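Local structure of NanU sialic acid binding protein (Bacteroides fragilis, 4L7T) at residues N28-E33 with I106-A111; K112-T117 with Y126-A131; Y445-E450 with T483-A488; D451-I456 with A479-K484. The protein probably binds sialic acid with high affinity at the outer membrane of a Bacteroidetes bacterium, as a SusD-family protein. One frame throughout, in Å; residues are numbered along the deposited sequence.

Interaction 1. Residues N28-E33 with I106-A111; sequences NYWKTE and INLMIA
A Met-aromatic contact within the helical, SusD-like N-terminal part of the fold joins Trp30, in the loop before helix 33-48, to Met109 on helix 99-115. The Met109 sulfur SD lies 4.0 Å from Trp30 CZ3. Measured to the centroid of the six-membered ring it is 5.3 Å away, 88° off the ring normal, so it meets the indole at its edge, near the ring plane. Since the CB of Met109 starts away from the loop, the bend in its chain (chi2 71°) is what returns the sulfur to the ring. Leu108, one residue earlier, supplies the second touch. Its CG stands opposite the backbone N (chi1 -178°), which carries the end of the side chain toward the loop, where it meets the indole obliquely. The indole lies between backbones whose nearest CA atoms, those of Trp30 and Met109, are 9.9 Å apart. All three touching residues are buried. The one polar atom of the indole, NE1, gives its hydrogen to Ile24 O, which helps to fix the rotation of the ring, while Phe39 of helix 33-48 meets it at a slant and Lys112 forms a cation-pi pair with it. On the Leu108 side the contact falls on one corner of the indole: CZ2 of Trp30 is 3.6 Å from CD2 of Leu108 and 3.9 Å from its CG.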
loop_
_atom_site.group_PDB
_atom_site.type_symbol
_atom_site.label_atom_id
_atom_site.label_comp_id
_atom_site.label_asym_id
_atom_site.label_seq_id
_atom_site.Cartn_x
_atom_site.Cartn_y
_atom_site.Cartn_z
ATOM N N ASN A 28 33.708 -15.101 -0.937
ATOM C CA ASN A 28 33.609 -15.759 0.372
ATOM C C ASN A 28 32.278 -15.540 1.034
ATOM O O ASN A 28 31.960 -16.188 2.039
ATOM C CB ASN A 28 34.797 -15.362 1.293
ATOM C CG ASN A 28 35.000 -13.822 1.394
ATOM O OD1 ASN A 28 35.299 -13.121 0.404
ATOM N ND2 ASN A 28 34.814 -13.311 2.577
ATOM N N TYR A 29 31.497 -14.573 0.503
ATOM C CA TYR A 29 30.167 -14.310 1.085
ATOM C C TYR A 29 29.105 -15.042 0.318
ATOM O O TYR A 29 27.932 -14.888 0.639
ATOM C CB TYR A 29 29.801 -12.778 1.183
ATOM C CG TYR A 29 30.850 -12.005 1.943
ATOM C CD1 TYR A 29 31.074 -12.274 3.292
ATOM C CD2 TYR A 29 31.667 -11.058 1.287
ATOM C CE1 TYR A 29 32.097 -11.621 4.001
ATOM C CE2 TYR A 29 32.692 -10.373 1.989
ATOM C CZ TYR A 29 32.875 -10.653 3.350
ATOM O OH TYR A 29 33.869 -10.019 4.084
ATOM N N TRP A 30 29.505 -15.810 -0.689
ATOM C CA TRP A 30 28.525 -16.639 -1.433
ATOM C C TRP A 30 28.908 -18.133 -1.492
ATOM O O TRP A 30 28.746 -18.747 -2.544
ATOM C CB TRP A 30 28.432 -16.089 -2.845
ATOM C CG TRP A 30 28.139 -14.583 -2.795
ATOM C CD1 TRP A 30 29.051 -13.536 -2.659
ATOM C CD2 TRP A 30 26.828 -13.967 -2.822
ATOM N NE1 TRP A 30 28.378 -12.325 -2.632
ATOM C CE2 TRP A 30 27.024 -12.554 -2.758
ATOM C CE3 TRP A 30 25.523 -14.473 -2.925
ATOM C CZ2 TRP A 30 25.936 -11.632 -2.748
ATOM C CZ3 TRP A 30 24.442 -13.563 -2.966
ATOM C CH2 TRP A 30 24.661 -12.155 -2.855
ATOM N N LYS A 31 29.414 -18.667 -0.400
ATOM C CA LYS A 31 29.941 -20.072 -0.428
ATOM C C LYS A 31 28.952 -21.098 0.056
ATOM O O LYS A 31 29.173 -22.294 -0.183
ATOM C CB LYS A 31 31.170 -20.198 0.507
ATOM C CG LYS A 31 32.385 -19.462 0.068
ATOM C CD LYS A 31 32.829 -19.863 -1.289
ATOM C CE LYS A 31 34.153 -19.201 -1.667
ATOM N NZ LYS A 31 34.831 -19.978 -2.734
ATOM N N THR A 32 27.875 -20.687 0.723
ATOM C CA THR A 32 26.954 -21.638 1.362
ATOM C C THR A 32 25.545 -21.208 1.064
ATOM O O THR A 32 25.294 -20.019 0.828
ATOM C CB THR A 32 27.111 -21.781 2.896
ATOM O OG1 THR A 32 26.701 -20.565 3.577
ATOM C CG2 THR A 32 28.583 -22.048 3.271
ATOM N N GLU A 33 24.627 -22.170 1.044
ATOM C CA GLU A 33 23.204 -21.818 1.059
ATOM C C GLU A 33 22.828 -20.814 2.193
ATOM O O GLU A 33 21.990 -19.878 1.968
ATOM C CB GLU A 33 22.381 -23.088 1.240
ATOM C CG GLU A 33 20.920 -22.853 0.819
ATOM C CD GLU A 33 20.021 -22.310 1.892
ATOM O OE1 GLU A 33 20.283 -22.455 3.142
ATOM O OE2 GLU A 33 18.966 -21.701 1.467
ATOM N N ILE A 106 19.165 -6.351 -5.417
ATOM C CA ILE A 106 18.498 -7.474 -6.075
ATOM C C ILE A 106 19.234 -7.925 -7.292
ATOM O O ILE A 106 19.304 -9.124 -7.579
ATOM C CB ILE A 106 17.056 -7.076 -6.511
ATOM C CG1 ILE A 106 16.300 -6.736 -5.269
ATOM C CG2 ILE A 106 16.296 -8.194 -7.212
ATOM C CD1 ILE A 106 14.867 -6.040 -5.616
ATOM N N ASN A 107 19.797 -6.974 -8.026
ATOM C CA ASN A 107 20.459 -7.334 -9.246
ATOM C C ASN A 107 21.700 -8.249 -8.931
ATOM O O ASN A 107 22.016 -9.072 -9.734
ATOM C CB ASN A 107 20.889 -6.064 -10.002
ATOM C CG ASN A 107 19.707 -5.357 -10.625
ATOM O OD1 ASN A 107 18.639 -5.965 -10.782
ATOM N ND2 ASN A 107 19.868 -4.070 -10.964
ATOM N N LEU A 108 22.345 -7.971 -7.817
ATOM C CA LEU A 108 23.514 -8.734 -7.235
ATOM C C LEU A 108 23.018 -10.147 -6.880
ATOM O O LEU A 108 23.609 -11.151 -7.337
ATOM C CB LEU A 108 24.097 -8.092 -5.971
ATOM C CG LEU A 108 25.329 -8.894 -5.426
ATOM C CD1 LEU A 108 26.449 -9.027 -6.459
ATOM C CD2 LEU A 108 25.873 -8.329 -4.111
ATOM N N MET A 109 21.902 -10.201 -6.138
ATOM C CA MET A 109 21.296 -11.555 -5.786
ATOM C C MET A 109 21.032 -12.358 -7.021
ATOM O O MET A 109 21.361 -13.568 -7.070
ATOM C CB MET A 109 20.057 -11.388 -4.895
ATOM C CG MET A 109 19.372 -12.762 -4.521
ATOM S SD MET A 109 20.451 -13.574 -3.380
ATOM C CE MET A 109 19.357 -14.978 -2.869
ATOM N N ILE A 110 20.415 -11.747 -8.019
ATOM C CA ILE A 110 20.115 -12.421 -9.235
ATOM C C ILE A 110 21.350 -12.997 -9.934
ATOM O O ILE A 110 21.308 -14.159 -10.373
ATOM C CB ILE A 110 19.276 -11.534 -10.198
ATOM C CG1 ILE A 110 17.910 -11.337 -9.538
ATOM C CG2 ILE A 110 19.208 -12.151 -11.562
ATOM C CD1 ILE A 110 17.022 -10.257 -10.281
ATOM N N ALA A 111 22.426 -12.178 -10.084
ATOM C CA ALA A 111 23.624 -12.676 -10.777
ATOM C C ALA A 111 24.256 -13.779 -9.908
ATOM O O ALA A 111 24.654 -14.805 -10.442
ATOM C CB ALA A 111 24.651 -11.537 -10.970
#

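Interaction 2. Residues K112-T117 with Y126-A131; sequences KTKETT and YYLGEA
Across 112-117 and 126-131 the nearest CA atoms are those of Thr113 and Leu128, 7.2 Å apart, on helices 99-115 and 121-146, which run in roughly opposite directions. Both side chains point across the gap and slide past one another in opposite senses. The Thr113 methyl CG2, opposite its own backbone N, is 3.7 Å from CG of Leu128; CD2 of Leu128 lies 3.8 Å from the same methyl. Beside this pair, CG2 of Thr113 touches CB of Tyr127 at 4.2 Å, while the Tyr127 ring leads away to hydrogen-bond Glu33 through OH. On the exposed flank, the aliphatic part of Lys114 brings CG to 4.2 Å from Leu128 CD2. The two helices form a helical hairpin, consistent with the TPR-like architecture of SusD-family proteins. With the Thr113 hydroxyl OG1 turned to Met109 O of its own helix, the threonine offers a methyl to its neighbour, and what these two segments share is apolar packing.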
loop_
_atom_site.group_PDB
_atom_site.type_symbol
_atom_site.label_atom_id
_atom_site.label_comp_id
_atom_site.label_asym_id
_atom_site.label_seq_id
_atom_site.Cartn_x
_atom_site.Cartn_y
_atom_site.Cartn_z
ATOM N N LYS A 112 24.291 -13.603 -8.607
ATOM C CA LYS A 112 25.008 -14.615 -7.756
ATOM C C LYS A 112 24.250 -15.941 -7.803
ATOM O O LYS A 112 24.871 -17.051 -7.900
ATOM C CB LYS A 112 25.178 -14.196 -6.297
ATOM C CG LYS A 112 26.237 -13.045 -6.086
ATOM C CD LYS A 112 27.651 -13.418 -6.596
ATOM C CE LYS A 112 28.644 -12.341 -6.149
ATOM N NZ LYS A 112 30.083 -12.702 -6.576
ATOM N N THR A 113 22.917 -15.856 -7.758
ATOM C CA THR A 113 22.112 -17.087 -7.844
ATOM C C THR A 113 22.171 -17.736 -9.176
ATOM O O THR A 113 22.189 -18.996 -9.246
ATOM C CB THR A 113 20.643 -16.689 -7.467
ATOM O OG1 THR A 113 20.673 -16.106 -6.182
ATOM C CG2 THR A 113 19.728 -17.944 -7.391
ATOM N N LYS A 114 22.164 -16.990 -10.262
ATOM C CA LYS A 114 22.340 -17.631 -11.564
ATOM C C LYS A 114 23.706 -18.355 -11.739
ATOM O O LYS A 114 23.786 -19.346 -12.476
ATOM C CB LYS A 114 22.110 -16.669 -12.740
ATOM C CG LYS A 114 20.652 -16.191 -12.851
ATOM C CD LYS A 114 20.555 -15.193 -13.980
ATOM C CE LYS A 114 19.114 -14.924 -14.404
ATOM N NZ LYS A 114 18.224 -16.138 -14.685
ATOM N N GLU A 115 24.724 -17.873 -11.021
ATOM C CA GLU A 115 26.121 -18.350 -11.172
ATOM C C GLU A 115 26.526 -19.461 -10.197
ATOM O O GLU A 115 27.620 -20.026 -10.320
ATOM C CB GLU A 115 27.114 -17.182 -10.866
ATOM C CG GLU A 115 27.073 -16.090 -11.932
ATOM C CD GLU A 115 27.663 -14.692 -11.494
ATOM O OE1 GLU A 115 28.162 -14.537 -10.335
ATOM O OE2 GLU A 115 27.573 -13.745 -12.333
ATOM N N THR A 116 25.712 -19.739 -9.200
ATOM C CA THR A 116 26.186 -20.535 -8.092
ATOM C C THR A 116 26.343 -22.001 -8.463
ATOM O O THR A 116 25.767 -22.484 -9.423
ATOM C CB THR A 116 25.216 -20.451 -6.935
ATOM O OG1 THR A 116 25.786 -21.003 -5.744
ATOM C CG2 THR A 116 23.887 -21.156 -7.236
ATOM N N THR A 117 27.175 -22.664 -7.672
ATOM C CA THR A 117 27.262 -24.144 -7.726
ATOM C C THR A 117 26.923 -24.781 -6.414
ATOM O O THR A 117 27.135 -26.009 -6.216
ATOM C CB THR A 117 28.638 -24.589 -8.201
ATOM O OG1 THR A 117 29.508 -24.646 -7.107
ATOM C CG2 THR A 117 29.173 -23.658 -9.214
ATOM N N TYR A 126 13.642 -20.785 -6.311
ATOM C CA TYR A 126 12.763 -20.054 -5.428
ATOM C C TYR A 126 13.368 -18.664 -5.166
ATOM O O TYR A 126 12.616 -17.656 -5.129
ATOM C CB TYR A 126 12.551 -20.802 -4.145
ATOM C CG TYR A 126 11.330 -20.361 -3.449
ATOM C CD1 TYR A 126 10.134 -21.013 -3.675
ATOM C CD2 TYR A 126 11.358 -19.260 -2.584
ATOM C CE1 TYR A 126 8.982 -20.585 -3.019
ATOM C CE2 TYR A 126 10.209 -18.808 -1.933
ATOM C CZ TYR A 126 9.017 -19.497 -2.151
ATOM O OH TYR A 126 7.910 -19.039 -1.499
ATOM N N TYR A 127 14.713 -18.629 -5.001
ATOM C CA TYR A 127 15.303 -17.292 -4.759
ATOM C C TYR A 127 15.095 -16.405 -5.966
ATOM O O TYR A 127 14.871 -15.189 -5.789
ATOM C CB TYR A 127 16.796 -17.427 -4.427
ATOM C CG TYR A 127 17.071 -17.891 -3.006
ATOM C CD1 TYR A 127 16.421 -17.382 -1.901
ATOM C CD2 TYR A 127 18.062 -18.877 -2.781
ATOM C CE1 TYR A 127 16.700 -17.766 -0.624
ATOM C CE2 TYR A 127 18.357 -19.294 -1.527
ATOM C CZ TYR A 127 17.708 -18.772 -0.421
ATOM O OH TYR A 127 17.969 -19.230 0.871
ATOM N N LEU A 128 15.238 -16.934 -7.175
ATOM C CA LEU A 128 15.007 -16.169 -8.383
ATOM C C LEU A 128 13.543 -15.735 -8.492
ATOM O O LEU A 128 13.213 -14.614 -8.879
ATOM C CB LEU A 128 15.384 -16.912 -9.683
ATOM C CG LEU A 128 16.902 -17.230 -9.715
ATOM C CD1 LEU A 128 17.131 -18.087 -10.875
ATOM C CD2 LEU A 128 17.715 -15.853 -9.839
ATOM N N GLY A 129 12.633 -16.612 -8.128
ATOM C CA GLY A 129 11.207 -16.157 -8.012
ATOM C C GLY A 129 11.050 -14.962 -7.115
ATOM O O GLY A 129 10.340 -13.996 -7.515
ATOM N N GLU A 130 11.670 -14.955 -5.935
ATOM C CA GLU A 130 11.518 -13.836 -5.013
ATOM C C GLU A 130 12.187 -12.577 -5.577
ATOM O O GLU A 130 11.624 -11.462 -5.501
ATOM C CB GLU A 130 12.100 -14.097 -3.635
ATOM C CG GLU A 130 11.367 -15.302 -2.955
ATOM C CD GLU A 130 11.762 -15.503 -1.562
ATOM O OE1 GLU A 130 12.930 -15.931 -1.436
ATOM O OE2 GLU A 130 10.976 -15.390 -0.591
ATOM N N ALA A 131 13.401 -12.737 -6.139
ATOM C CA ALA A 131 14.159 -11.557 -6.522
ATOM C C ALA A 131 13.579 -10.920 -7.768
ATOM O O ALA A 131 13.471 -9.691 -7.818
ATOM C CB ALA A 131 15.679 -11.995 -6.813
#

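Interaction 3. Residues Y445-E450 with T483-A488; sequences YMSGDE and TKRTSA. With NA (sodium ion), chain F.
Arg485 reaches from the end of helix 479-485 to the backbone of Tyr445, Met446 and Ser447, first through close packing. Tyr445 O stands over one face of the guanidinium, offset toward its rim and 3.4 Å from NE, at too poor an angle for a hydrogen bond. NH2 approaches Met446 CA to 3.3 Å, and Ser447 OG lies at the guanidinium edge, in its plane, 3.8 Å from NH2. The extended run from CG to NE carries the charge that far. Of the direct polar bonds, NE gives its hydrogen to Lys444 O and NH1 forms a salt bridge with Glu454, and these two hold the flat group in its orientation; Tyr445 O, for its part, is taken by Arg470 NH2. Water contributes a bridge: one molecule accepts from Arg485 NH2 at 2.8 Å and makes a weak bond to Met446 O. Just past the helix the chain forms an ST turn, in which Thr486 OG1 accepts from Ala488 N at 3.1 Å and is also bonded to Val482 O. Metal binding occupies the same turn. The sodium ion is coordinated by the backbone carbonyls Thr483 O at 2.3 Å and Thr486 O at 2.4 Å, together with three waters. Two of those waters reach back to the chain, one donating to Lys484 O, the other to Ala488 O.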
loop_
_atom_site.group_PDB
_atom_site.type_symbol
_atom_site.label_atom_id
_atom_site.label_comp_id
_atom_site.label_asym_id
_atom_site.label_seq_id
_atom_site.Cartn_x
_atom_site.Cartn_y
_atom_site.Cartn_z
ATOM N N TYR A 445 -17.069 11.249 -2.051
ATOM C CA TYR A 445 -16.040 10.194 -1.894
ATOM C C TYR A 445 -16.392 8.904 -2.634
ATOM O O TYR A 445 -15.515 8.078 -2.961
ATOM C CB TYR A 445 -15.814 9.888 -0.413
ATOM C CG TYR A 445 -15.369 11.078 0.382
ATOM C CD1 TYR A 445 -14.038 11.520 0.307
ATOM C CD2 TYR A 445 -16.267 11.707 1.243
ATOM C CE1 TYR A 445 -13.633 12.611 1.034
ATOM C CE2 TYR A 445 -15.889 12.842 2.000
ATOM C CZ TYR A 445 -14.552 13.260 1.888
ATOM O OH TYR A 445 -14.119 14.367 2.578
ATOM N N MET A 446 -17.664 8.753 -2.975
ATOM C CA MET A 446 -18.174 7.443 -3.370
ATOM C C MET A 446 -19.581 7.541 -3.846
ATOM O O MET A 446 -20.318 8.436 -3.424
ATOM C CB MET A 446 -18.072 6.398 -2.260
ATOM C CG MET A 446 -18.824 6.699 -0.946
ATOM S SD MET A 446 -18.574 5.541 0.414
ATOM C CE MET A 446 -16.774 5.461 0.625
ATOM N N SER A 447 -19.960 6.607 -4.725
ATOM C CA SER A 447 -21.324 6.649 -5.265
ATOM C C SER A 447 -21.964 5.297 -5.198
ATOM O O SER A 447 -21.392 4.350 -4.638
ATOM C CB SER A 447 -21.363 7.316 -6.656
ATOM O OG SER A 447 -20.527 6.718 -7.576
ATOM N N GLY A 448 -23.194 5.196 -5.688
ATOM C CA GLY A 448 -23.939 3.960 -5.507
ATOM C C GLY A 448 -23.486 2.800 -6.400
ATOM O O GLY A 448 -22.690 2.938 -7.359
ATOM N N ASP A 449 -24.037 1.617 -6.065
ATOM C CA ASP A 449 -23.722 0.398 -6.802
ATOM C C ASP A 449 -24.197 0.335 -8.257
ATOM O O ASP A 449 -23.817 -0.620 -8.967
ATOM C CB ASP A 449 -24.284 -0.875 -6.085
ATOM C CG ASP A 449 -23.518 -1.287 -4.828
ATOM O OD1 ASP A 449 -22.460 -0.718 -4.473
ATOM O OD2 ASP A 449 -24.027 -2.195 -4.127
ATOM N N GLU A 450 -24.951 1.342 -8.771
ATOM C CA GLU A 450 -25.435 1.264 -10.125
ATOM C C GLU A 450 -24.369 1.236 -11.138
ATOM O O GLU A 450 -24.627 0.900 -12.288
ATOM C CB GLU A 450 -26.323 2.449 -10.546
ATOM C CG GLU A 450 -27.043 3.196 -9.470
ATOM C CD GLU A 450 -26.134 4.046 -8.590
ATOM O OE1 GLU A 450 -25.519 5.091 -9.006
ATOM O OE2 GLU A 450 -26.126 3.689 -7.444
ATOM N N THR A 483 -9.200 13.464 -11.584
ATOM C CA THR A 483 -9.514 14.902 -11.482
ATOM C C THR A 483 -10.898 15.124 -10.852
ATOM O O THR A 483 -11.136 16.163 -10.233
ATOM C CB THR A 483 -9.380 15.582 -12.901
ATOM O OG1 THR A 483 -10.317 14.966 -13.769
ATOM C CG2 THR A 483 -7.969 15.429 -13.409
ATOM N N LYS A 484 -11.827 14.175 -10.956
ATOM C CA LYS A 484 -13.107 14.304 -10.293
ATOM C C LYS A 484 -13.011 14.349 -8.805
ATOM O O LYS A 484 -13.667 15.182 -8.161
ATOM C CB LYS A 484 -14.049 13.175 -10.730
ATOM C CG LYS A 484 -15.319 13.235 -10.056
ATOM C CD LYS A 484 -16.247 14.344 -10.650
ATOM C CE LYS A 484 -17.658 14.221 -10.017
ATOM N NZ LYS A 484 -18.497 15.448 -10.154
ATOM N N ARG A 485 -12.155 13.475 -8.238
ATOM C CA ARG A 485 -12.142 13.333 -6.792
ATOM C C ARG A 485 -10.917 13.919 -6.114
ATOM O O ARG A 485 -10.832 13.922 -4.866
ATOM C CB ARG A 485 -12.389 11.870 -6.379
ATOM C CG ARG A 485 -13.869 11.469 -6.602
ATOM C CD ARG A 485 -14.206 10.181 -5.888
ATOM N NE ARG A 485 -15.637 9.863 -5.906
ATOM C CZ ARG A 485 -16.186 8.849 -6.588
ATOM N NH1 ARG A 485 -15.435 8.086 -7.374
ATOM N NH2 ARG A 485 -17.480 8.596 -6.423
ATOM N N THR A 486 -9.938 14.386 -6.866
ATOM C CA THR A 486 -8.718 14.925 -6.219
ATOM C C THR A 486 -8.418 16.314 -6.739
ATOM O O THR A 486 -8.987 16.723 -7.785
ATOM C CB THR A 486 -7.492 14.020 -6.476
ATOM O OG1 THR A 486 -6.951 14.253 -7.771
ATOM C CG2 THR A 486 -7.829 12.502 -6.342
ATOM N N SER A 487 -7.440 16.985 -6.131
ATOM C CA SER A 487 -6.984 18.257 -6.712
ATOM C C SER A 487 -5.901 18.199 -7.770
ATOM O O SER A 487 -5.376 19.237 -8.215
ATOM C CB SER A 487 -6.491 19.132 -5.561
ATOM O OG SER A 487 -5.539 18.419 -4.783
ATOM N N ALA A 488 -5.514 16.979 -8.183
ATOM C CA ALA A 488 -4.494 16.761 -9.201
ATOM C C ALA A 488 -5.042 17.168 -10.538
ATOM O O ALA A 488 -6.240 16.995 -10.781
ATOM C CB ALA A 488 -4.064 15.261 -9.267
HETATM NA NA NA F . -10.325 18.075 -9.308
HETATM O O HOH W 1 -18.939 10.741 -5.494
HETATM O O HOH W 2 -11.903 17.783 -7.683
HETATM O O HOH W 3 -8.575 18.560 -10.382
HETATM O O HOH W 4 -9.997 20.145 -8.120
#

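Interaction 4. Residues D451-I456 with A479-K484; sequences DPLEAI and ADYVTK. With NA (sodium ion), chain F; ACT (acetate ion), chain B.
Tyr481 of helix 479-485 extends its ring to Leu453 and Glu454 at the start of helix 452-463, and the closest packing is made there. Glu454 OE2 lies 3.5 Å from CE1 of Tyr481, with the carboxylate and ring planes 24° apart and the oxygen set obliquely to the ring. A bend in the glutamate chain (chi2 -80°) brings the acid to the tyrosine, although CB does not start in that direction; its other oxygen, OE1, belongs to the salt bridge with Arg485. Leu453 crosses the tyrosine at about a right angle and puts CD1 3.9 Å from OH. Beyond these touches the contact is loose and lies at the surface. Across the wider gap a water takes over, donating to Asp451 OD2 at 2.8 Å and sitting 2.6 Å from Tyr481 OH, so the phenol is tied to the other helix through solvent. At the N-terminal start of the tyrosine's helix, an acetate, probably from the crystallisation liquor, accepts from Ala479 N with OXT at 3.0 Å and is also held by Gln223. The Asp451 oxygen that receives the water does double duty: OD2 accepts from Glu454 N at 3.0 Å in a nearly straight bond (170°), the side-chain N-cap that opens helix 452-463.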
loop_
_atom_site.group_PDB
_atom_site.type_symbol
_atom_site.label_atom_id
_atom_site.label_comp_id
_atom_site.label_asym_id
_atom_site.label_seq_id
_atom_site.Cartn_x
_atom_site.Cartn_y
_atom_site.Cartn_z
ATOM N N ASP A 451 -23.116 1.569 -10.779
ATOM C CA ASP A 451 -22.076 1.451 -11.754
ATOM C C ASP A 451 -21.027 0.481 -11.161
ATOM O O ASP A 451 -20.610 0.717 -10.038
ATOM C CB ASP A 451 -21.376 2.784 -12.040
ATOM C CG ASP A 451 -20.272 2.614 -13.039
ATOM O OD1 ASP A 451 -20.491 2.409 -14.256
ATOM O OD2 ASP A 451 -19.051 2.599 -12.622
ATOM N N PRO A 452 -20.684 -0.606 -11.877
ATOM C CA PRO A 452 -19.769 -1.652 -11.299
ATOM C C PRO A 452 -18.408 -1.079 -10.878
ATOM O O PRO A 452 -17.959 -1.359 -9.747
ATOM C CB PRO A 452 -19.618 -2.659 -12.432
ATOM C CG PRO A 452 -20.956 -2.611 -13.130
ATOM C CD PRO A 452 -21.413 -1.129 -13.052
ATOM N N LEU A 453 -17.796 -0.282 -11.741
ATOM C CA LEU A 453 -16.484 0.280 -11.364
ATOM C C LEU A 453 -16.576 1.221 -10.165
ATOM O O LEU A 453 -15.670 1.209 -9.299
ATOM C CB LEU A 453 -15.795 0.959 -12.546
ATOM C CG LEU A 453 -15.323 0.045 -13.699
ATOM C CD1 LEU A 453 -14.711 0.835 -14.834
ATOM C CD2 LEU A 453 -14.294 -1.014 -13.220
ATOM N N GLU A 454 -17.574 2.121 -10.094
ATOM C CA GLU A 454 -17.783 2.851 -8.834
ATOM C C GLU A 454 -18.037 1.999 -7.623
ATOM O O GLU A 454 -17.569 2.380 -6.597
ATOM C CB GLU A 454 -18.867 3.992 -8.951
ATOM C CG GLU A 454 -18.550 4.976 -10.070
ATOM C CD GLU A 454 -17.492 6.019 -9.657
ATOM O OE1 GLU A 454 -17.254 6.150 -8.426
ATOM O OE2 GLU A 454 -16.944 6.722 -10.549
ATOM N N ALA A 455 -18.786 0.862 -7.736
ATOM C CA ALA A 455 -19.039 0.026 -6.579
ATOM C C ALA A 455 -17.685 -0.564 -6.064
ATOM O O ALA A 455 -17.474 -0.618 -4.872
ATOM C CB ALA A 455 -19.986 -1.106 -6.934
ATOM N N ILE A 456 -16.858 -0.935 -6.996
ATOM C CA ILE A 456 -15.527 -1.520 -6.681
ATOM C C ILE A 456 -14.597 -0.421 -6.137
ATOM O O ILE A 456 -13.866 -0.676 -5.179
ATOM C CB ILE A 456 -14.919 -2.216 -7.879
ATOM C CG1 ILE A 456 -15.791 -3.450 -8.213
ATOM C CG2 ILE A 456 -13.419 -2.707 -7.600
ATOM C CD1 ILE A 456 -15.550 -4.093 -9.593
ATOM N N ALA A 479 -7.605 9.474 -15.868
ATOM C CA ALA A 479 -7.440 10.871 -15.494
ATOM C C ALA A 479 -8.763 11.471 -15.034
ATOM O O ALA A 479 -8.767 12.256 -14.068
ATOM C CB ALA A 479 -6.831 11.682 -16.680
ATOM N N ASP A 480 -9.905 11.106 -15.649
ATOM C CA ASP A 480 -11.175 11.674 -15.268
ATOM C C ASP A 480 -11.619 11.237 -13.870
ATOM O O ASP A 480 -12.281 11.976 -13.143
ATOM C CB ASP A 480 -12.285 11.294 -16.269
ATOM C CG ASP A 480 -12.219 12.126 -17.576
ATOM O OD1 ASP A 480 -11.449 13.127 -17.623
ATOM O OD2 ASP A 480 -12.985 11.823 -18.549
ATOM N N TYR A 481 -11.271 9.985 -13.518
ATOM C CA TYR A 481 -11.576 9.589 -12.148
ATOM C C TYR A 481 -10.686 10.359 -11.116
ATOM O O TYR A 481 -11.142 10.745 -10.034
ATOM C CB TYR A 481 -11.321 8.072 -11.929
ATOM C CG TYR A 481 -12.256 7.197 -12.660
ATOM C CD1 TYR A 481 -13.402 6.677 -12.014
ATOM C CD2 TYR A 481 -12.029 6.921 -14.007
ATOM C CE1 TYR A 481 -14.307 5.843 -12.730
ATOM C CE2 TYR A 481 -12.933 6.130 -14.712
ATOM C CZ TYR A 481 -14.039 5.603 -14.067
ATOM O OH TYR A 481 -14.924 4.754 -14.753
ATOM N N VAL A 482 -9.428 10.558 -11.470
ATOM C CA VAL A 482 -8.467 11.299 -10.613
ATOM C C VAL A 482 -8.928 12.763 -10.469
ATOM O O VAL A 482 -9.038 13.245 -9.330
ATOM C CB VAL A 482 -7.041 11.289 -11.210
ATOM C CG1 VAL A 482 -6.056 12.240 -10.402
ATOM C CG2 VAL A 482 -6.435 9.866 -11.234
ATOM N N THR A 483 -9.200 13.464 -11.584
ATOM C CA THR A 483 -9.514 14.902 -11.482
ATOM C C THR A 483 -10.898 15.124 -10.852
ATOM O O THR A 483 -11.136 16.163 -10.233
ATOM C CB THR A 483 -9.380 15.582 -12.901
ATOM O OG1 THR A 483 -10.317 14.966 -13.769
ATOM C CG2 THR A 483 -7.969 15.429 -13.409
ATOM N N LYS A 484 -11.827 14.175 -10.956
ATOM C CA LYS A 484 -13.107 14.304 -10.293
ATOM C C LYS A 484 -13.011 14.349 -8.805
ATOM O O LYS A 484 -13.667 15.182 -8.161
ATOM C CB LYS A 484 -14.049 13.175 -10.730
ATOM C CG LYS A 484 -15.319 13.235 -10.056
ATOM C CD LYS A 484 -16.247 14.344 -10.650
ATOM C CE LYS A 484 -17.658 14.221 -10.017
ATOM N NZ LYS A 484 -18.497 15.448 -10.154
HETATM NA NA NA F . -10.325 18.075 -9.308
HETATM C C ACT B . -7.536 7.788 -19.132
HETATM O O ACT B . -7.266 6.594 -18.746
HETATM O OXT ACT B . -6.871 8.778 -18.652
HETATM C CH3 ACT B . -8.650 7.980 -20.116
HETATM O O HOH W 5 -17.387 4.293 -14.163
HETATM O O HOH W 2 -11.903 17.783 -7.683
HETATM O O HOH W 3 -8.575 18.560 -10.382
HETATM O O HOH W 4 -9.997 20.145 -8.120
#

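How the interactions relate
From the N terminus, interaction 1 closes the loop from Trp30 to helix 99-115, bringing the start of helix 33-48 beside it. Interaction 2 follows in series, closing the short turn between helices 99-115 and 121-146; the two share helix 99-115, their centres are about 8 Å apart, and Glu33 probably hydrogen-bonds Tyr127 between them. Interactions 3 and 4 lie on the other side of the chain's centre, more than 40 Å away between centres. There interaction 4 starts after interaction 3 along the chain, and both end on helix 479-485, where they share Thr483 and Lys484. Together these contacts tie the 445-450 loop and helix 452-463 to helix 479-485 and its sodium site.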